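Colicin-D (Escherichia coli, PDB 5ZNM) kills Escherichia coli and close relatives by halting protein synthesis, this chain comprising its central domain and the C-terminal domain that cleaves tRNA. Local coordinates at residues Ser131-Ala136 / Val140-Gly145; Val149-Arg154 / Ala276-Leu281. All coordinates share one frame; numbering follows the deposited sequence.

Contact 1: Ser131-Ala136 / Val140-Gly145; sequences SAQMLA and VVIEPG
Gln133 meets the backbone N-H and C=O of an extended loop, Val140-Ile142, a worked example of how one side-chain amide can offer an acceptor and a donor to the backbone of an irregular segment. From CB the chain runs to CG, which lies anti to the backbone N (chi1 -179°), and then bends at chi2 (55°), a course that takes the amide across to the other segment although the CB bond itself does not aim there. CD stays behind the polar atoms, and its two substituents divide the work. OE1 accepts from Ile142 N at 2.8 Å; the N-H points straight at the oxygen and lies in the carbonyl plane. NE2 donates to Val140 O at 2.9 Å, with that acceptor almost within the plane of the Gln133 amide. Two bonds, one on each of the two atoms carried by CD, fix the rotation of the amide and tell its oxygen from its nitrogen. A water adds a third hold, donating both to Gln133 OE1 at 2.7 Å and to Ile142 O, whose carbonyl also accepts from Asn225 ND2 of the second subunit.

Beside this polar grip lies an apolar strip. The side chains of Ile142 and Gln133 run past each other in opposite directions, and Ile142 CD1 lies 3.8 Å from Ala132 CB, while Ile142 CG1 packs against Ala136 CB at 4.0 Å. The same Ala136 CB touches Val140 CG1 at 3.8 Å. Ile142 also packs on Ala276 of strand 274-281 and Trp265 of strand 262-267. A side-chain amide pairing with a backbone N-H and C=O is a familiar way of closing a compact loop, here the one that links strands 126-131 and 148-150 of the central domain.

Contact 2: Val149-Arg154 / Ala276-Leu281; sequences VNLPVR and AVYVML
Leu151 sits over the Tyr278 ring, in a packing of β-strands in the central domain where strand 274-281, part of a five-stranded antiparallel sheet, faces the link between strands 148-150 and 153-160. No hydrogen bond joins the two segments directly; the contact is made largely by side chains. Tyr278 CG lies anti to its backbone N (chi1 175°), carrying the ring out from its strand to Leu151, the first residue of 149-154 to touch. Leu151 CD1 stands 3.8 Å from the ring centroid and 13° off the normal, a CH-pi contact over one face. Val180 of strand 179-181 also packs on both residues. Past Pro152 the chain enters strand 153-160, and Arg154 arrives at the hydroxyl end of the same side chain, which its own crosses at about a right angle. Its CA and CB do the touching. The guanidinium goes on to a salt bridge with Asp261 and a hydrogen bond to Pro177 O. Asp261 serves both residues, since its other carboxylate oxygen is hydrogen-bonded to Tyr278 OH, and this shared acid would be expected to temper the buried positive charge. The hydroxyl is bonded to Gly155 N as well, and it rests 3.3 Å from Arg154 CA and 3.4 Å from Arg154 CB.

How the contacts relate
From the N terminus, the chain leaves strand 126-131, makes its 3-10 turn and doubles back at once, so contact 1 closes a local loop with three residues between its segments. Contact 2 opens only afterwards, at 149-154, and closes some 120 residues later on strand 274-281; the two are in series and neither nests in the other. In space the centres of contact 1 and contact 2 are about 9 Å apart. Ala132 N lies 2.8 Å from Ala276 O, a probable hydrogen bond; the Leu135 side chain packs on Tyr278, and its backbone O lies against Leu151 and Pro152. The loop thus joins the five-stranded sheet to the short link between strands 148-150 and 153-160.

Contact 1: Ser131-Ala136 / Val140-Gly145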
loop_
_atom_site.group_PDB
_atom_site.type_symbol
_atom_site.label_atom_id
_atom_site.label_comp_id
_atom_site.label_asym_id
_atom_site.label_seq_id
_atom_site.Cartn_x
_atom_site.Cartn_y
_atom_site.Cartn_z
ATOM N N SER A 131 1.436 4.102 12.034
ATOM C CA SER A 131 0.643 5.098 12.745
ATOM C C SER A 131 0.558 4.764 14.227
ATOM O O SER A 131 0.296 3.618 14.614
ATOM C CB SER A 131 -0.753 5.193 12.143
ATOM O OG SER A 131 -0.684 5.800 10.859
ATOM N N ALA A 132 0.793 5.773 15.058
ATOM C CA ALA A 132 0.828 5.552 16.497
ATOM C C ALA A 132 -0.567 5.452 17.082
ATOM O O ALA A 132 -0.756 4.798 18.111
ATOM C CB ALA A 132 1.589 6.680 17.190
ATOM N N GLN A 133 -1.547 6.103 16.452
ATOM C CA GLN A 133 -2.880 6.168 17.038
ATOM C C GLN A 133 -3.518 4.791 17.116
ATOM O O GLN A 133 -4.286 4.516 18.040
ATOM C CB GLN A 133 -3.751 7.137 16.232
ATOM C CG GLN A 133 -5.170 7.323 16.742
ATOM C CD GLN A 133 -5.247 7.751 18.204
ATOM O OE1 GLN A 133 -4.540 8.663 18.652
ATOM N NE2 GLN A 133 -6.130 7.100 18.952
ATOM N N MET A 134 -3.184 3.899 16.186
ATOM C CA MET A 134 -3.762 2.563 16.241
ATOM C C MET A 134 -3.170 1.705 17.352
ATOM O O MET A 134 -3.682 0.607 17.594
ATOM C CB MET A 134 -3.595 1.849 14.899
ATOM C CG MET A 134 -2.156 1.618 14.488
ATOM S SD MET A 134 -2.028 0.420 13.142
ATOM C CE MET A 134 -0.909 1.267 12.030
ATOM N N LEU A 135 -2.114 2.164 18.027
ATOM C CA LEU A 135 -1.531 1.432 19.142
ATOM C C LEU A 135 -1.767 2.122 20.473
ATOM O O LEU A 135 -1.193 1.709 21.486
ATOM C CB LEU A 135 -0.032 1.244 18.929
ATOM C CG LEU A 135 0.353 0.903 17.495
ATOM C CD1 LEU A 135 1.857 0.797 17.411
ATOM C CD2 LEU A 135 -0.322 -0.389 17.045
ATOM N N ALA A 136 -2.583 3.169 20.493
ATOM C CA ALA A 136 -2.742 3.977 21.687
ATOM C C ALA A 136 -3.566 3.228 22.730
ATOM O O ALA A 136 -4.284 2.269 22.428
ATOM C CB ALA A 136 -3.406 5.316 21.344
ATOM N N VAL A 140 -7.741 6.406 24.316
ATOM C CA VAL A 140 -6.704 7.413 24.127
ATOM C C VAL A 140 -6.747 7.973 22.713
ATOM O O VAL A 140 -6.803 7.217 21.734
ATOM C CB VAL A 140 -5.309 6.843 24.440
ATOM C CG1 VAL A 140 -4.234 7.852 24.068
ATOM C CG2 VAL A 140 -5.211 6.499 25.916
ATOM N N VAL A 141 -6.710 9.302 22.609
ATOM C CA VAL A 141 -6.409 10.012 21.368
ATOM C C VAL A 141 -5.101 10.758 21.588
ATOM O O VAL A 141 -5.000 11.572 22.511
ATOM C CB VAL A 141 -7.517 10.998 20.970
ATOM C CG1 VAL A 141 -7.088 11.772 19.725
ATOM C CG2 VAL A 141 -8.822 10.272 20.733
ATOM N N ILE A 142 -4.103 10.480 20.753
ATOM C CA ILE A 142 -2.791 11.102 20.911
ATOM C C ILE A 142 -2.858 12.536 20.394
ATOM O O ILE A 142 -3.185 12.763 19.228
ATOM C CB ILE A 142 -1.715 10.302 20.168
ATOM C CG1 ILE A 142 -1.661 8.868 20.716
ATOM C CG2 ILE A 142 -0.360 11.020 20.247
ATOM C CD1 ILE A 142 -0.692 7.932 19.983
ATOM N N GLU A 143 -2.518 13.528 21.273
ATOM C CA GLU A 143 -2.648 14.930 20.870
ATOM C C GLU A 143 -1.287 15.604 20.685
ATOM O O GLU A 143 -0.363 15.384 21.478
ATOM C CB GLU A 143 -3.448 15.741 21.896
ATOM C CG GLU A 143 -4.605 15.032 22.553
ATOM C CD GLU A 143 -5.223 15.881 23.652
ATOM O OE1 GLU A 143 -5.224 15.443 24.826
ATOM O OE2 GLU A 143 -5.693 17.000 23.340
ATOM N N PRO A 144 -1.146 16.449 19.664
ATOM C CA PRO A 144 0.119 17.172 19.477
ATOM C C PRO A 144 0.385 18.109 20.642
ATOM O O PRO A 144 -0.530 18.742 21.177
ATOM C CB PRO A 144 -0.090 17.946 18.165
ATOM C CG PRO A 144 -1.548 17.916 17.902
ATOM C CD PRO A 144 -2.112 16.701 18.581
ATOM N N GLY A 145 1.660 18.188 21.035
ATOM C CA GLY A 145 2.090 18.923 22.203
ATOM C C GLY A 145 2.561 18.025 23.323
ATOM O O GLY A 145 3.356 18.461 24.161
HETATM O O HOH W 1 -3.800 10.917 17.349
#

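Contact 2: Val149-Arg154 / Ala276-Leu281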
loop_
_atom_site.group_PDB
_atom_site.type_symbol
_atom_site.label_atom_id
_atom_site.label_comp_id
_atom_site.label_asym_id
_atom_site.label_seq_id
_atom_site.Cartn_x
_atom_site.Cartn_y
_atom_site.Cartn_z
ATOM N N VAL A 149 3.980 9.482 25.215
ATOM C CA VAL A 149 2.720 8.775 25.038
ATOM C C VAL A 149 2.867 7.411 25.691
ATOM O O VAL A 149 3.868 6.721 25.473
ATOM C CB VAL A 149 2.355 8.619 23.549
ATOM C CG1 VAL A 149 1.039 7.858 23.400
ATOM C CG2 VAL A 149 2.308 9.975 22.853
ATOM N N ASN A 150 1.886 7.018 26.493
ATOM C CA ASN A 150 1.922 5.720 27.148
ATOM C C ASN A 150 1.355 4.665 26.205
ATOM O O ASN A 150 0.169 4.704 25.865
ATOM C CB ASN A 150 1.145 5.758 28.462
ATOM C CG ASN A 150 1.953 6.351 29.610
ATOM O OD1 ASN A 150 3.050 6.879 29.422
ATOM N ND2 ASN A 150 1.404 6.271 30.811
ATOM N N LEU A 151 2.198 3.723 25.789
ATOM C CA LEU A 151 1.669 2.686 24.931
ATOM C C LEU A 151 1.546 1.384 25.697
ATOM O O LEU A 151 2.436 1.021 26.476
ATOM C CB LEU A 151 2.549 2.449 23.697
ATOM C CG LEU A 151 2.668 3.617 22.724
ATOM C CD1 LEU A 151 3.406 3.176 21.459
ATOM C CD2 LEU A 151 1.297 4.166 22.389
ATOM N N PRO A 152 0.461 0.655 25.466
ATOM C CA PRO A 152 0.307 -0.626 26.122
ATOM C C PRO A 152 1.227 -1.700 25.541
ATOM O O PRO A 152 1.480 -2.717 26.204
ATOM C CB PRO A 152 -1.189 -0.922 25.889
ATOM C CG PRO A 152 -1.517 -0.359 24.698
ATOM C CD PRO A 152 -0.702 0.929 24.607
ATOM N N VAL A 153 1.731 -1.495 24.325
ATOM C CA VAL A 153 2.632 -2.418 23.645
ATOM C C VAL A 153 3.748 -1.598 23.039
ATOM O O VAL A 153 3.477 -0.605 22.360
ATOM C CB VAL A 153 1.930 -3.208 22.523
ATOM C CG1 VAL A 153 2.938 -4.091 21.796
ATOM C CG2 VAL A 153 0.831 -4.032 23.080
ATOM N N ARG A 154 4.993 -2.007 23.268
ATOM C CA ARG A 154 6.119 -1.404 22.575
ATOM C C ARG A 154 6.800 -2.444 21.703
ATOM O O ARG A 154 6.638 -3.655 21.896
ATOM C CB ARG A 154 7.112 -0.780 23.559
ATOM C CG ARG A 154 6.586 0.528 24.151
ATOM C CD ARG A 154 7.442 0.996 25.312
ATOM N NE ARG A 154 8.732 1.506 24.876
ATOM C CZ ARG A 154 9.670 1.925 25.720
ATOM N NH1 ARG A 154 9.442 1.878 27.028
ATOM N NH2 ARG A 154 10.832 2.376 25.267
ATOM N N ALA A 276 0.409 11.044 14.186
ATOM C CA ALA A 276 1.519 10.539 14.982
ATOM C C ALA A 276 2.006 9.209 14.412
ATOM O O ALA A 276 1.205 8.358 14.014
ATOM C CB ALA A 276 1.096 10.356 16.442
ATOM N N VAL A 277 3.325 9.047 14.372
ATOM C CA VAL A 277 3.983 7.865 13.830
ATOM C C VAL A 277 4.835 7.252 14.936
ATOM O O VAL A 277 5.650 7.947 15.552
ATOM C CB VAL A 277 4.859 8.229 12.617
ATOM C CG1 VAL A 277 5.465 6.989 11.972
ATOM C CG2 VAL A 277 4.072 9.036 11.598
ATOM N N TYR A 278 4.662 5.956 15.172
ATOM C CA TYR A 278 5.457 5.220 16.149
ATOM C C TYR A 278 6.588 4.526 15.404
ATOM O O TYR A 278 6.351 3.881 14.380
ATOM C CB TYR A 278 4.581 4.221 16.910
ATOM C CG TYR A 278 5.330 3.318 17.872
ATOM C CD1 TYR A 278 6.121 3.843 18.890
ATOM C CD2 TYR A 278 5.225 1.935 17.775
ATOM C CE1 TYR A 278 6.793 3.018 19.775
ATOM C CE2 TYR A 278 5.909 1.090 18.661
ATOM C CZ TYR A 278 6.686 1.644 19.653
ATOM O OH TYR A 278 7.352 0.824 20.529
ATOM N N VAL A 279 7.816 4.687 15.895
ATOM C CA VAL A 279 9.008 4.245 15.187
ATOM C C VAL A 279 9.822 3.348 16.117
ATOM O O VAL A 279 10.001 3.666 17.300
ATOM C CB VAL A 279 9.837 5.450 14.702
ATOM C CG1 VAL A 279 11.056 4.977 13.929
ATOM C CG2 VAL A 279 8.967 6.379 13.831
ATOM N N MET A 280 10.289 2.217 15.592
ATOM C CA MET A 280 11.011 1.218 16.381
ATOM C C MET A 280 12.318 0.897 15.680
ATOM O O MET A 280 12.347 0.735 14.457
ATOM C CB MET A 280 10.196 -0.086 16.547
ATOM C CG MET A 280 8.883 0.060 17.281
ATOM S SD MET A 280 7.631 -1.124 16.740
ATOM C CE MET A 280 6.723 -0.212 15.494
ATOM N N LEU A 281 13.395 0.792 16.452
ATOM C CA LEU A 281 14.707 0.525 15.895
ATOM C C LEU A 281 15.218 -0.821 16.394
ATOM O O LEU A 281 14.675 -1.411 17.332
ATOM C CB LEU A 281 15.707 1.638 16.241
ATOM C CG LEU A 281 15.846 2.756 15.199
ATOM C CD1 LEU A 281 14.695 3.710 15.302
ATOM C CD2 LEU A 281 17.169 3.499 15.338
#